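Local atomic coordinates of Glucose/sorbosone dehydrogenases (Escherichia coli K12, PDB entry 2G8S), a protein that belongs to the glucose/sorbosone dehydrogenase family, folds as a six-bladed beta-propeller and carries a bound calcium ion. Residues A[20-25]-A[69-74]; A[79-84]-A[105-110]; A[203-208]-A[276-281]; A[211-216]-A[223-228]. One frame throughout, in Å; residues are numbered along the deposited sequence. Where two conformers were deposited one is given.

Interaction 1. Residues A[20-25]-A[69-74]; sequences PWALAF and LDVVLA. With EDO (1,2-ethanediol), chain F.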
# COMPACT_ATOMS: atom_id res chain seq x y z
N PRO A 20 -5.62 -0.38 12.42
CA PRO A 20 -4.24 -0.64 12.02
C PRO A 20 -4.14 -0.49 10.50
O PRO A 20 -5.10 -0.76 9.79
CB PRO A 20 -4.03 -2.10 12.43
CG PRO A 20 -5.41 -2.69 12.45
CD PRO A 20 -6.30 -1.59 12.93
N TRP A 21 -2.99 -0.04 10.01
CA TRP A 21 -2.82 0.16 8.56
C TRP A 21 -1.78 -0.77 7.95
O TRP A 21 -1.97 -1.25 6.82
CB TRP A 21 -2.48 1.61 8.24
CG TRP A 21 -2.92 2.05 6.84
CD1 TRP A 21 -4.15 2.51 6.48
CD2 TRP A 21 -2.11 2.09 5.65
NE1 TRP A 21 -4.17 2.82 5.14
CE2 TRP A 21 -2.93 2.59 4.61
CE3 TRP A 21 -0.78 1.76 5.36
CZ2 TRP A 21 -2.46 2.77 3.29
CZ3 TRP A 21 -0.31 1.93 4.05
CH2 TRP A 21 -1.15 2.43 3.04
N ALA A 22 -0.68 -0.98 8.67
CA ALA A 22 0.43 -1.78 8.15
C ALA A 22 1.19 -2.46 9.25
O ALA A 22 1.09 -2.09 10.43
CB ALA A 22 1.37 -0.91 7.32
N LEU A 23 1.97 -3.47 8.87
CA LEU A 23 2.89 -4.10 9.80
C LEU A 23 4.25 -4.34 9.16
O LEU A 23 4.37 -4.47 7.94
CB LEU A 23 2.32 -5.41 10.34
CG LEU A 23 2.20 -6.60 9.39
CD1 LEU A 23 3.51 -7.39 9.31
CD2 LEU A 23 1.06 -7.52 9.83
N ALA A 24 5.27 -4.40 10.01
CA ALA A 24 6.62 -4.73 9.58
C ALA A 24 7.17 -5.78 10.52
O ALA A 24 7.13 -5.60 11.74
CB ALA A 24 7.51 -3.49 9.58
N PHE A 25 7.67 -6.87 9.97
CA PHE A 25 8.27 -7.93 10.78
C PHE A 25 9.67 -7.53 11.20
O PHE A 25 10.48 -7.14 10.36
CB PHE A 25 8.35 -9.24 10.00
CG PHE A 25 7.03 -9.74 9.51
CD1 PHE A 25 6.12 -10.32 10.39
CD2 PHE A 25 6.71 -9.65 8.16
CE1 PHE A 25 4.88 -10.80 9.92
CE2 PHE A 25 5.48 -10.12 7.69
CZ PHE A 25 4.57 -10.69 8.57
N LEU A 69 0.31 5.84 8.04
CA LEU A 69 0.05 4.84 7.01
C LEU A 69 1.08 3.71 7.04
O LEU A 69 0.98 2.84 7.90
CB LEU A 69 -0.10 5.51 5.63
CG LEU A 69 -1.22 6.58 5.59
CD1 LEU A 69 -1.16 7.34 4.27
CD2 LEU A 69 -2.62 6.02 5.86
N ASP A 70 2.05 3.70 6.13
CA ASP A 70 2.92 2.52 6.04
C ASP A 70 4.07 2.55 7.04
O ASP A 70 4.51 3.61 7.47
CB ASP A 70 3.48 2.36 4.62
CG ASP A 70 3.57 0.90 4.19
OD1 ASP A 70 3.39 -0.00 5.05
OD2 ASP A 70 3.79 0.66 2.99
N VAL A 71 4.54 1.35 7.41
CA VAL A 71 5.80 1.21 8.12
C VAL A 71 6.58 0.12 7.41
O VAL A 71 6.06 -0.98 7.22
CB VAL A 71 5.60 0.87 9.63
CG1 VAL A 71 4.72 -0.37 9.83
CG2 VAL A 71 6.95 0.67 10.30
N VAL A 72 7.81 0.43 7.00
CA VAL A 72 8.64 -0.52 6.25
C VAL A 72 10.08 -0.42 6.73
O VAL A 72 10.60 0.68 6.89
CB VAL A 72 8.57 -0.26 4.71
CG1 VAL A 72 9.43 -1.26 3.94
CG2 VAL A 72 7.12 -0.29 4.20
N LEU A 73 10.73 -1.56 6.94
CA LEU A 73 12.14 -1.54 7.33
C LEU A 73 13.01 -1.26 6.11
O LEU A 73 12.70 -1.73 5.01
CB LEU A 73 12.56 -2.88 7.94
CG LEU A 73 11.72 -3.51 9.05
CD1 LEU A 73 12.53 -4.63 9.66
CD2 LEU A 73 11.32 -2.52 10.12
N ALA A 74 14.07 -0.48 6.28
CA ALA A 74 15.04 -0.28 5.19
C ALA A 74 15.69 -1.63 4.84
O ALA A 74 15.78 -2.52 5.70
CB ALA A 74 16.10 0.73 5.60
C1 EDO F . -2.28 -0.71 3.42
O1 EDO F . -2.27 -1.97 4.09
C2 EDO F . -2.92 -0.84 2.04
O2 EDO F . -4.25 -1.33 2.21
O HOH W 1 6.07 -3.34 6.16

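Interaction 2. Residues A[79-84]-A[105-110]; sequences QSRRIW and LSDDLS. With EDO (1,2-ethanediol), chain J.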
# COMPACT_ATOMS: atom_id res chain seq x y z
N GLN A 79 21.96 -3.44 9.80
CA GLN A 79 23.05 -2.55 10.20
C GLN A 79 22.54 -1.17 10.62
O GLN A 79 22.97 -0.62 11.64
CB GLN A 79 24.09 -2.40 9.08
CG GLN A 79 24.95 -3.65 8.82
CD GLN A 79 24.25 -4.70 7.97
OE1 GLN A 79 24.31 -5.90 8.27
NE2 GLN A 79 23.59 -4.27 6.91
N SER A 80 21.62 -0.61 9.83
CA SER A 80 21.17 0.77 9.99
C SER A 80 20.06 0.97 11.02
O SER A 80 19.91 2.06 11.58
CB SER A 80 20.66 1.31 8.66
OG SER A 80 19.42 0.72 8.32
N ARG A 81 19.26 -0.09 11.23
CA ARG A 81 18.01 -0.03 12.00
C ARG A 81 17.04 1.04 11.51
O ARG A 81 16.17 1.50 12.26
CB ARG A 81 18.29 0.10 13.51
CG ARG A 81 19.02 -1.11 14.07
CD ARG A 81 19.05 -1.13 15.58
NE ARG A 81 17.72 -1.28 16.18
CZ ARG A 81 17.06 -2.43 16.30
NH1 ARG A 81 17.58 -3.57 15.85
NH2 ARG A 81 15.86 -2.44 16.87
N ARG A 82 17.18 1.41 10.24
CA ARG A 82 16.34 2.45 9.65
C ARG A 82 14.95 1.93 9.34
O ARG A 82 14.79 0.86 8.75
CB ARG A 82 17.01 3.02 8.41
CG ARG A 82 16.21 4.12 7.73
CD ARG A 82 16.92 4.60 6.50
NE ARG A 82 18.13 5.35 6.83
CZ ARG A 82 18.95 5.88 5.93
NH1 ARG A 82 18.72 5.72 4.64
NH2 ARG A 82 20.02 6.57 6.33
N ILE A 83 13.93 2.68 9.77
CA ILE A 83 12.55 2.39 9.41
C ILE A 83 11.93 3.59 8.72
O ILE A 83 12.24 4.74 9.06
CB ILE A 83 11.69 1.89 10.60
CG1 ILE A 83 11.37 3.00 11.59
CG2 ILE A 83 12.35 0.69 11.28
CD1 ILE A 83 10.16 2.67 12.49
N TRP A 84 11.12 3.30 7.70
CA TRP A 84 10.44 4.32 6.92
C TRP A 84 8.96 4.36 7.28
O TRP A 84 8.34 3.31 7.52
CB TRP A 84 10.58 4.02 5.43
CG TRP A 84 11.95 4.27 4.87
CD1 TRP A 84 13.10 3.55 5.11
CD2 TRP A 84 12.33 5.32 3.98
NE1 TRP A 84 14.16 4.09 4.42
CE2 TRP A 84 13.72 5.18 3.71
CE3 TRP A 84 11.63 6.37 3.36
CZ2 TRP A 84 14.41 6.05 2.85
CZ3 TRP A 84 12.31 7.24 2.52
CH2 TRP A 84 13.69 7.07 2.26
N LEU A 105 15.18 2.95 14.41
CA LEU A 105 14.51 2.25 15.50
C LEU A 105 15.52 1.89 16.59
O LEU A 105 16.53 1.23 16.33
CB LEU A 105 13.83 0.99 14.96
CG LEU A 105 12.95 0.17 15.92
CD1 LEU A 105 11.74 0.95 16.42
CD2 LEU A 105 12.53 -1.14 15.28
N SER A 106 15.25 2.34 17.82
CA SER A 106 16.16 2.06 18.93
C SER A 106 16.29 0.56 19.18
O SER A 106 15.37 -0.22 18.88
CB SER A 106 15.71 2.77 20.21
OG SER A 106 14.49 2.24 20.70
N ASP A 107 17.43 0.16 19.72
CA ASP A 107 17.71 -1.23 20.07
C ASP A 107 16.63 -1.81 20.98
O ASP A 107 16.26 -2.98 20.86
CB ASP A 107 19.06 -1.34 20.79
CG ASP A 107 20.25 -1.10 19.87
OD1 ASP A 107 20.13 -1.33 18.64
OD2 ASP A 107 21.32 -0.71 20.37
N ASP A 108 16.12 -0.98 21.89
CA ASP A 108 15.13 -1.44 22.86
C ASP A 108 13.67 -1.31 22.39
O ASP A 108 12.74 -1.60 23.14
CB ASP A 108 15.35 -0.78 24.25
CG ASP A 108 14.93 0.68 24.30
OD1 ASP A 108 14.39 1.23 23.31
OD2 ASP A 108 15.12 1.31 25.37
N LEU A 109 13.50 -0.86 21.15
CA LEU A 109 12.19 -0.80 20.48
C LEU A 109 11.21 0.22 21.07
O LEU A 109 10.02 0.20 20.75
CB LEU A 109 11.54 -2.20 20.42
CG LEU A 109 12.37 -3.32 19.79
CD1 LEU A 109 11.63 -4.67 19.86
CD2 LEU A 109 12.77 -3.01 18.34
N SER A 110 11.72 1.14 21.90
CA SER A 110 10.85 2.14 22.54
C SER A 110 10.70 3.42 21.73
O SER A 110 9.77 4.21 21.99
CB SER A 110 11.38 2.49 23.93
OG SER A 110 12.63 3.16 23.84
C1 EDO J . 14.77 -5.87 16.39
O1 EDO J . 15.34 -5.11 17.46
C2 EDO J . 15.73 -6.97 15.97
O2 EDO J . 16.97 -6.40 15.53

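Interaction 3. Residues A[203-208]-A[276-281]; sequences AMNPWS and MAFYNS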
# COMPACT_ATOMS: atom_id res chain seq x y z
N ALA A 203 3.48 -4.80 -3.91
CA ALA A 203 4.47 -5.80 -3.48
C ALA A 203 5.36 -6.21 -4.64
O ALA A 203 4.96 -6.14 -5.80
CB ALA A 203 3.77 -7.02 -2.91
N MSE A 204 6.58 -6.64 -4.31
CA MSE A 204 7.47 -7.21 -5.32
C MSE A 204 7.06 -8.65 -5.60
O MSE A 204 6.99 -9.48 -4.69
CB MSE A 204 8.94 -7.18 -4.85
CG MSE A 204 9.52 -5.78 -4.66
SE MSE A 204 9.51 -4.69 -6.26
CE MSE A 204 10.78 -5.72 -7.31
N ASN A 205 6.79 -8.94 -6.87
CA ASN A 205 6.55 -10.31 -7.31
C ASN A 205 7.88 -11.05 -7.24
O ASN A 205 8.83 -10.66 -7.93
CB ASN A 205 5.96 -10.30 -8.72
CG ASN A 205 5.74 -11.70 -9.28
OD1 ASN A 205 6.55 -12.60 -9.09
ND2 ASN A 205 4.63 -11.88 -9.99
N PRO A 206 7.97 -12.10 -6.40
CA PRO A 206 9.24 -12.80 -6.20
C PRO A 206 9.66 -13.71 -7.36
O PRO A 206 10.79 -14.20 -7.38
CB PRO A 206 8.98 -13.63 -4.94
CG PRO A 206 7.54 -13.96 -5.02
CD PRO A 206 6.90 -12.69 -5.56
N TRP A 207 8.76 -13.93 -8.31
CA TRP A 207 9.04 -14.80 -9.47
C TRP A 207 9.47 -14.00 -10.69
O TRP A 207 10.20 -14.50 -11.55
CB TRP A 207 7.83 -15.67 -9.79
CG TRP A 207 7.43 -16.48 -8.60
CD1 TRP A 207 8.11 -17.53 -8.06
CD2 TRP A 207 6.27 -16.28 -7.79
NE1 TRP A 207 7.43 -18.01 -6.96
CE2 TRP A 207 6.30 -17.26 -6.78
CE3 TRP A 207 5.21 -15.37 -7.83
CZ2 TRP A 207 5.29 -17.36 -5.80
CZ3 TRP A 207 4.22 -15.47 -6.87
CH2 TRP A 207 4.27 -16.45 -5.86
N SER A 208 9.02 -12.75 -10.77
CA SER A 208 9.43 -11.88 -11.86
C SER A 208 10.34 -10.74 -11.41
O SER A 208 10.87 -10.00 -12.26
CB SER A 208 8.20 -11.30 -12.55
OG SER A 208 7.45 -10.52 -11.64
N MSE A 276 -1.60 -6.52 -0.18
CA MSE A 276 -1.36 -7.72 -1.00
C MSE A 276 -0.07 -8.42 -0.59
O MSE A 276 0.90 -7.75 -0.23
CB MSE A 276 -1.10 -7.35 -2.45
CG MSE A 276 -2.14 -6.61 -3.16
SE MSE A 276 -1.71 -6.93 -4.93
CE MSE A 276 -0.20 -5.75 -5.20
N ALA A 277 -0.05 -9.74 -0.71
CA ALA A 277 1.14 -10.52 -0.40
C ALA A 277 1.24 -11.71 -1.34
O ALA A 277 0.28 -12.46 -1.51
CB ALA A 277 1.10 -11.01 1.03
N PHE A 278 2.40 -11.86 -1.97
CA PHE A 278 2.70 -13.08 -2.73
C PHE A 278 3.16 -14.15 -1.77
O PHE A 278 3.82 -13.86 -0.76
CB PHE A 278 3.82 -12.81 -3.75
CG PHE A 278 3.43 -11.85 -4.84
CD1 PHE A 278 2.72 -12.29 -5.95
CD2 PHE A 278 3.78 -10.50 -4.76
CE1 PHE A 278 2.35 -11.39 -6.96
CE2 PHE A 278 3.41 -9.60 -5.75
CZ PHE A 278 2.70 -10.04 -6.86
N TYR A 279 2.86 -15.40 -2.11
CA TYR A 279 3.22 -16.53 -1.26
C TYR A 279 4.17 -17.47 -2.00
O TYR A 279 3.79 -18.06 -3.00
CB TYR A 279 1.98 -17.28 -0.76
CG TYR A 279 2.34 -18.22 0.36
CD1 TYR A 279 2.21 -17.83 1.69
CD2 TYR A 279 2.83 -19.50 0.08
CE1 TYR A 279 2.55 -18.70 2.72
CE2 TYR A 279 3.18 -20.36 1.09
CZ TYR A 279 3.04 -19.97 2.41
OH TYR A 279 3.39 -20.83 3.41
N ASN A 280 5.40 -17.57 -1.48
CA ASN A 280 6.46 -18.33 -2.15
C ASN A 280 7.22 -19.24 -1.18
O ASN A 280 8.41 -19.53 -1.36
CB ASN A 280 7.43 -17.38 -2.86
CG ASN A 280 8.24 -16.55 -1.89
OD1 ASN A 280 7.86 -16.39 -0.74
ND2 ASN A 280 9.37 -16.02 -2.36
N SER A 281 6.52 -19.72 -0.16
CA SER A 281 7.11 -20.57 0.89
C SER A 281 6.68 -22.03 0.76
O SER A 281 5.56 -22.32 0.36
CB SER A 281 6.72 -20.03 2.27
OG SER A 281 7.09 -20.92 3.32

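Interaction 4. Residues A[211-216]-A[223-228]; sequences LWLNEH and EINIPQ. With CA (calcium ion), chain C; EDO (1,2-ethanediol), chain E.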
# COMPACT_ATOMS: atom_id res chain seq x y z
N LEU A 211 7.62 -5.01 -9.55
CA LEU A 211 6.59 -4.42 -8.71
C LEU A 211 5.20 -4.66 -9.29
O LEU A 211 4.97 -4.46 -10.48
CB LEU A 211 6.82 -2.91 -8.60
CG LEU A 211 5.92 -2.16 -7.62
CD1 LEU A 211 6.33 -2.45 -6.19
CD2 LEU A 211 6.00 -0.68 -7.90
N TRP A 212 4.27 -5.10 -8.44
CA TRP A 212 2.84 -5.10 -8.74
C TRP A 212 2.11 -4.17 -7.79
O TRP A 212 2.50 -4.03 -6.63
CB TRP A 212 2.25 -6.51 -8.58
CG TRP A 212 2.64 -7.51 -9.65
CD1 TRP A 212 3.81 -7.58 -10.35
CD2 TRP A 212 1.85 -8.63 -10.08
NE1 TRP A 212 3.79 -8.66 -11.22
CE2 TRP A 212 2.60 -9.32 -11.07
CE3 TRP A 212 0.58 -9.12 -9.74
CZ2 TRP A 212 2.12 -10.47 -11.72
CZ3 TRP A 212 0.09 -10.26 -10.38
CH2 TRP A 212 0.87 -10.92 -11.36
N LEU A 213 1.06 -3.52 -8.28
CA LEU A 213 0.25 -2.69 -7.40
C LEU A 213 -1.21 -2.91 -7.64
O LEU A 213 -1.61 -3.43 -8.70
CB LEU A 213 0.60 -1.21 -7.53
CG LEU A 213 0.31 -0.37 -8.76
CD1 LEU A 213 -1.18 -0.03 -8.93
CD2 LEU A 213 1.11 0.92 -8.65
N ASN A 214 -2.02 -2.51 -6.67
CA ASN A 214 -3.46 -2.50 -6.88
C ASN A 214 -4.05 -1.13 -6.56
O ASN A 214 -3.39 -0.28 -5.94
CB ASN A 214 -4.17 -3.65 -6.14
CG ASN A 214 -4.23 -3.45 -4.63
OD1 ASN A 214 -4.43 -2.33 -4.14
ND2 ASN A 214 -4.12 -4.54 -3.90
N GLU A 215 -5.27 -0.91 -7.02
CA GLU A 215 -5.91 0.38 -6.80
C GLU A 215 -7.42 0.27 -6.74
O GLU A 215 -8.02 -0.61 -7.37
CB GLU A 215 -5.48 1.43 -7.83
CG GLU A 215 -5.69 1.07 -9.27
CD GLU A 215 -5.16 2.17 -10.19
OE1 GLU A 215 -5.76 3.26 -10.20
OE2 GLU A 215 -4.15 1.93 -10.90
N HIS A 216 -8.03 1.19 -5.98
CA HIS A 216 -9.47 1.29 -5.94
C HIS A 216 -10.01 2.01 -7.16
O HIS A 216 -9.53 3.09 -7.52
CB HIS A 216 -9.92 2.09 -4.72
CG HIS A 216 -9.74 1.36 -3.43
ND1 HIS A 216 -10.00 1.94 -2.20
CD2 HIS A 216 -9.29 0.12 -3.16
CE1 HIS A 216 -9.74 1.08 -1.24
NE2 HIS A 216 -9.31 -0.04 -1.80
N GLU A 223 -8.26 -2.48 -9.78
CA GLU A 223 -7.25 -3.02 -10.70
C GLU A 223 -6.03 -3.60 -9.99
O GLU A 223 -5.69 -3.19 -8.89
CB GLU A 223 -6.72 -1.91 -11.62
CG GLU A 223 -7.73 -1.31 -12.58
CD GLU A 223 -7.10 -0.26 -13.49
OE1 GLU A 223 -5.92 0.13 -13.27
OE2 GLU A 223 -7.79 0.17 -14.45
N ILE A 224 -5.39 -4.55 -10.67
CA ILE A 224 -3.99 -4.90 -10.43
C ILE A 224 -3.20 -4.47 -11.66
O ILE A 224 -3.56 -4.83 -12.79
CB ILE A 224 -3.77 -6.42 -10.25
CG1 ILE A 224 -4.60 -6.95 -9.09
CG2 ILE A 224 -2.27 -6.72 -10.04
CD1 ILE A 224 -4.57 -8.48 -8.95
N ASN A 225 -2.17 -3.65 -11.44
CA ASN A 225 -1.26 -3.24 -12.50
C ASN A 225 0.17 -3.72 -12.24
O ASN A 225 0.57 -3.95 -11.08
CB ASN A 225 -1.25 -1.71 -12.61
CG ASN A 225 -2.56 -1.18 -13.15
OD1 ASN A 225 -2.90 -1.46 -14.29
ND2 ASN A 225 -3.29 -0.42 -12.34
N ILE A 226 0.92 -3.87 -13.34
CA ILE A 226 2.37 -4.13 -13.28
C ILE A 226 3.06 -2.89 -13.87
O ILE A 226 3.31 -2.82 -15.08
CB ILE A 226 2.79 -5.42 -14.04
CG1 ILE A 226 1.94 -6.62 -13.58
CG2 ILE A 226 4.29 -5.67 -13.87
CD1 ILE A 226 2.19 -7.89 -14.40
N PRO A 227 3.31 -1.89 -13.02
CA PRO A 227 3.68 -0.58 -13.55
C PRO A 227 5.07 -0.54 -14.17
O PRO A 227 6.02 -1.10 -13.62
CB PRO A 227 3.55 0.35 -12.34
CG PRO A 227 3.54 -0.52 -11.15
CD PRO A 227 3.18 -1.91 -11.55
N GLN A 228 5.16 0.13 -15.32
CA GLN A 228 6.42 0.23 -16.03
C GLN A 228 6.89 1.68 -16.13
O GLN A 228 6.11 2.61 -16.02
CB GLN A 228 6.30 -0.42 -17.41
CG GLN A 228 6.18 -1.94 -17.33
CD GLN A 228 5.88 -2.59 -18.67
OE1 GLN A 228 5.12 -2.06 -19.48
NE2 GLN A 228 6.45 -3.77 -18.89
CA CA C . -6.01 1.85 -15.08
C1 EDO E . -8.65 2.81 -11.28
O1 EDO E . -7.74 3.69 -11.95
C2 EDO E . -10.07 3.13 -11.74
O2 EDO E . -10.13 3.11 -13.16
O HOH W 2 6.62 -3.55 -12.44
O HOH W 3 -4.85 2.97 -13.32
O HOH W 4 -4.34 0.23 -15.90
O HOH W 5 -7.62 3.55 -14.76
O HOH W 6 -7.09 1.61 -17.15

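Interaction 1. Residues A[20-25]-A[69-74]
Trp21 and Leu69 meet where the first strands of two successive propeller blades, 20-25 and 69-73, run side by side with their directions only 5° apart. Side chains and a bridging water make the contact; no backbone hydrogen bond joins the strands directly. CG of Trp21 is anti to the backbone N (chi1 -153°), which turns the indole toward Leu69. Leu69 CD2 lies almost on the normal of the five-membered ring, 3.7 Å from its centroid, in a CH-pi contact. Over the opposite face sits C1 of a 1,2-ethanediol. Farther along, Ala24 CB packs 4.2 Å from Val71 CG1 and 4.0 Å from Leu73 CD2. A water donates to Leu23 O at 2.7 Å and to Val71 O at 2.6 Å, bridging the two carbonyl oxygens. Beside Ala22 CB, the Asp70 carboxylate is fixed from the next blade: OD2 accepts from Leu135 N and pairs with Arg134. A classic beta bulge sets Leu69 and Asp70 together opposite Ser86 of strand 82-90. Each strand pairs outward within its own blade, 20-25 with strand 32-36 and 69-73 with strand 82-90, while strand 325-330 flanks 20-25 across the preceding seam.

Interaction 2. Residues A[79-84]-A[105-110]
Arg81 clasps the loop that follows Leu105 at the periphery of a propeller blade, where helix 77-80 gives way to strand 82-90 and its neighbour 96-105 leads into a type I beta turn, Ser106 to Leu109. Arg81 is the first residue past the helix and has a positive phi. The backbone supplies one hydrogen bond across the contact, from Leu105 N to Arg81 O, 2.8 Å long and nearly straight at 168°.

The guanidinium supplies two more. The Arg81 chain bends at chi3 (65°) and brings the edge of the guanidinium to two loop carbonyls: NE donates to Leu105 O at 2.8 Å and NH2 to Ser106 O at 3.0 Å. NH2 reaches Ser106 O from above its carbonyl plane, and Leu109 N, closing the turn, approaches from the opposite face; the two donors grip that oxygen between them. The NH1/NH2 side of the group holds a 1,2-ethanediol, with NH2 donating to its O1 at 2.8 Å and NH1 to its O2.

The charge contact is different in kind. Asp107 OD1 lies 3.4 Å from Arg81 NE but well out of the guanidinium plane, a salt bridge in which no N-H points at the oxygen, while Asp107 CA covers one face of the group.

Apolar contacts finish the join. Ile83 CG2 packs 4.0 Å from Leu105 CB, and Leu105 in turn rests on Phe77 and Leu26. Farther along the loop, Asp108 OD1 collects three donors: Ser110 N in an Asx turn, Ser110 OG, and Ser106 OG at 2.8 Å.

Interaction 3. Residues A[203-208]-A[276-281]
The Phe278 ring has Asn205 CA over one face, 3.8 Å from the ring centroid in a CH-pi contact, and Ala203 O at its edge. The Trp207 indole has Pro206 CG over the middle of one face, 3.7 Å above the plane. At its edge, near the plane, Tyr279 O lies 3.3 Å from both CZ2 and CH2 of Trp207. The two aromatic groups stand almost perpendicular, planes at 88°, and touch obliquely through Trp207 CZ3 and Phe278 CD1 at 3.6 Å. CG of Phe278 is anti to its carbonyl carbon (chi1 -66°), and the ring reaches the Asn205 backbone. Pro206 packs alongside, with CD 3.6 Å from Phe278 CB.

These groups close a seam between adjacent blades of the propeller. Strands 198-205 and 273-279 are the first strands of their blades; they run in the same general direction, 26° apart, with axes 7.2 Å from each other, side chains packed against side chains and backbone, and no hydrogen bond between the segments. Val306 and Leu291, from other strands of the second blade, also touch the Phe278 side chain.

The chain turns after Asn205 through an Asx turn, and Trp207, just beyond Pro206, lies against the seam. Asn205 OD1 takes two backbone donors: Trp207 N at 2.7 Å, nearly along the C=O axis, and Ser208 N at 3.0 Å from above the carbonyl plane.

Interaction 4. Residues A[211-216]-A[223-228]
Glu215 and Glu223 lie side by side on a beta hairpin of one propeller blade, and Glu223 chelates the calcium ion with both carboxylate oxygens, OE1 and OE2 each at 2.5 Å. Four waters and Tyr233 O complete the shell. Two neighbours brace the Glu223 carboxylate and its waters. Asn225 ND2 donates to Glu223 OE1 at 2.8 Å on the anti side of the carboxylate, while Asn225 OD1 accepts from one metal-bound water at 2.7 Å. Glu215 OE2 accepts a hydrogen bond from another such water at 2.7 Å and sits 3.5 Å from Glu223 OE1; the calcium probably offsets the repulsion of these two carboxylates. Glu215 OE1 is held by Arg197 N and a 1,2-ethanediol.

Behind the site, Glu215 with Glu223 and Leu213 with Asn225 form hydrogen-bonded antiparallel pairs, with Asn214 and Ile224 as the non-hydrogen-bonded pair between them. Glu223 and its second-shell partners Glu215 and Asn225 share one face of the sheet with Leu213. Next to the pairs, Ile226 CG1 sits over the five-membered ring of Trp212, 3.7 Å from its centroid, and Ile224 CG2 touches Trp212 CE3. Past the paired residues, a water donates to Leu211 O at 2.7 Å and to Pro227 O at 2.8 Å.

Interactions 1 and 3 seal seams between blades, whereas interactions 2 and 4 each lie within a blade. The four form two touching pairs, 1 with 2 and 3 with 4, centres about 13 Å apart in each. Interaction 1 continues into interaction 2 through the sheet: Val72 O and Trp84 N are 2.8 Å apart, a probable hydrogen bond. Interactions 3 and 4 are linked likewise by Ala203 O and Trp212 N at 2.9 Å, and the Trp212 and Phe278 rings meet edge-to-face. Calcium belongs to interaction 4; the Met276 side chain of interaction 3 is about 14 Å from it. The centres of interactions 2 and 4 are about 30 Å apart.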